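Local coordinates for protein protease Do-like 1, chloroplastic (Arabidopsis thaliana, PDB 3QO6) that is a chloroplast serine protease of the HtrA type, required at high temperature, that may degrade damaged proteins and can cleave beta-casein, at residues Gln24-Ser29 with Lys113-Pro118. Numbering follows the deposited sequence.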
# COMPACT_ATOMS: atom_id res chain seq x y z
N GLN B 24 20.38 -31.70 24.11
CA GLN B 24 20.88 -32.90 23.47
C GLN B 24 20.01 -34.11 23.80
O GLN B 24 19.76 -34.93 22.92
CB GLN B 24 22.35 -33.17 23.80
CG GLN B 24 22.69 -33.11 25.25
CD GLN B 24 24.20 -33.31 25.51
OE1 GLN B 24 25.04 -32.57 24.98
NE2 GLN B 24 24.53 -34.31 26.34
N GLU B 25 19.53 -34.19 25.03
CA GLU B 25 18.68 -35.32 25.39
C GLU B 25 17.36 -35.39 24.61
O GLU B 25 16.92 -36.48 24.20
CB GLU B 25 18.31 -35.29 26.87
CG GLU B 25 19.42 -35.48 27.85
CD GLU B 25 18.88 -35.51 29.28
OE1 GLU B 25 19.42 -34.78 30.15
OE2 GLU B 25 17.90 -36.27 29.52
N ASN B 26 16.74 -34.23 24.40
CA ASN B 26 15.45 -34.17 23.74
C ASN B 26 15.35 -33.81 22.28
O ASN B 26 14.33 -34.08 21.67
CB ASN B 26 14.52 -33.25 24.51
CG ASN B 26 14.37 -33.67 25.95
OD1 ASN B 26 13.54 -34.51 26.29
ND2 ASN B 26 15.19 -33.09 26.82
N THR B 27 16.38 -33.20 21.69
CA THR B 27 16.27 -32.83 20.28
C THR B 27 15.97 -34.06 19.42
O THR B 27 15.31 -33.94 18.39
CB THR B 27 17.53 -32.09 19.74
OG1 THR B 27 17.31 -31.69 18.38
CG2 THR B 27 18.75 -32.95 19.79
N PRO B 28 16.44 -35.26 19.83
CA PRO B 28 16.16 -36.46 19.04
C PRO B 28 14.67 -36.73 18.91
O PRO B 28 14.22 -37.24 17.89
CB PRO B 28 16.88 -37.54 19.81
CG PRO B 28 18.08 -36.82 20.33
CD PRO B 28 17.44 -35.56 20.87
N SER B 29 13.89 -36.40 19.94
CA SER B 29 12.45 -36.61 19.88
C SER B 29 11.72 -35.64 18.96
O SER B 29 10.53 -35.81 18.67
CB SER B 29 11.83 -36.45 21.27
OG SER B 29 12.31 -37.43 22.15
N LYS B 113 15.11 -45.61 16.15
CA LYS B 113 15.26 -44.21 15.79
C LYS B 113 14.07 -43.39 16.26
O LYS B 113 13.74 -42.37 15.67
CB LYS B 113 15.41 -44.12 14.27
CG LYS B 113 16.73 -44.68 13.77
CD LYS B 113 16.76 -44.78 12.25
CE LYS B 113 16.16 -43.55 11.57
NZ LYS B 113 16.36 -43.56 10.09
N LEU B 114 13.45 -43.83 17.35
CA LEU B 114 12.29 -43.17 17.92
C LEU B 114 12.35 -42.97 19.44
O LEU B 114 12.24 -43.93 20.22
CB LEU B 114 11.00 -43.95 17.60
CG LEU B 114 10.51 -43.99 16.15
CD1 LEU B 114 9.28 -44.87 16.05
CD2 LEU B 114 10.16 -42.58 15.68
N ARG B 115 12.50 -41.71 19.85
CA ARG B 115 12.53 -41.38 21.27
C ARG B 115 11.23 -40.67 21.58
O ARG B 115 10.95 -39.62 21.03
CB ARG B 115 13.71 -40.46 21.59
CG ARG B 115 13.81 -40.02 23.07
CD ARG B 115 15.02 -39.10 23.33
NE ARG B 115 15.19 -38.75 24.74
CZ ARG B 115 14.53 -37.77 25.36
NH1 ARG B 115 13.66 -37.02 24.69
NH2 ARG B 115 14.72 -37.52 26.65
N PRO B 116 10.38 -41.27 22.42
CA PRO B 116 9.14 -40.53 22.71
C PRO B 116 9.47 -39.51 23.82
O PRO B 116 10.09 -39.88 24.82
CB PRO B 116 8.17 -41.64 23.15
CG PRO B 116 9.08 -42.65 23.78
CD PRO B 116 10.29 -42.67 22.87
N ILE B 117 9.09 -38.23 23.64
CA ILE B 117 9.41 -37.24 24.67
C ILE B 117 8.76 -37.62 25.96
O ILE B 117 7.67 -38.17 25.98
CB ILE B 117 8.92 -35.78 24.37
CG1 ILE B 117 7.73 -35.82 23.44
CG2 ILE B 117 10.05 -34.92 23.85
CD1 ILE B 117 6.59 -36.63 23.99
N PRO B 118 9.44 -37.35 27.07
CA PRO B 118 8.92 -37.66 28.38
C PRO B 118 7.73 -36.74 28.58
O PRO B 118 7.86 -35.54 28.41
CB PRO B 118 10.08 -37.32 29.30
CG PRO B 118 11.28 -37.54 28.44
CD PRO B 118 10.86 -36.95 27.14
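Arg-115 reaches to the last turn of helix 14-26 and the 3-10 segment 27-29 that follows, packing the N-terminal helix end, just before strand 30-40, on the linker between the two beta-barrels of the chymotrypsin-like protease domain, away from the catalytic triad. Its CG lies anti to the backbone N (chi1 179°), and the chain runs extended from CG to NE, its CB, CG and CD passing Ser-29 OG and its NE coming close to Glu-25 O. Arg-115 NH1 is shared: it bonds Ser-29 OG at 2.9 Å, nearly in the guanidinium plane, and Asn-26 OD1 at 3.0 Å, tilted from that plane. The Asn-26 amide stands almost perpendicular to the guanidinium (87°), and NH2 adds a weak bond to the same OD1. The other end of this amide, Asn-26 ND2, is held by a hydrogen bond to Leu-22 O. The peptide carbonyl of Glu-25 lies over one guanidinium face. An alanine in place of Arg-115 would probably leave Asn-26 OD1 and Ser-29 OG without their guanidinium donor and open a gap against the Glu-25 carbonyl. Backbone hydrogen bonds of Ser-29 and Ile-117 with Val-59 tie both segments to strand 47-61. Ile-117 CG2 packs 3.5 Å from Ser-29 CB, while Ser-29 OG donates to Arg-115 O at 2.8 Å, approaching from above the carbonyl plane.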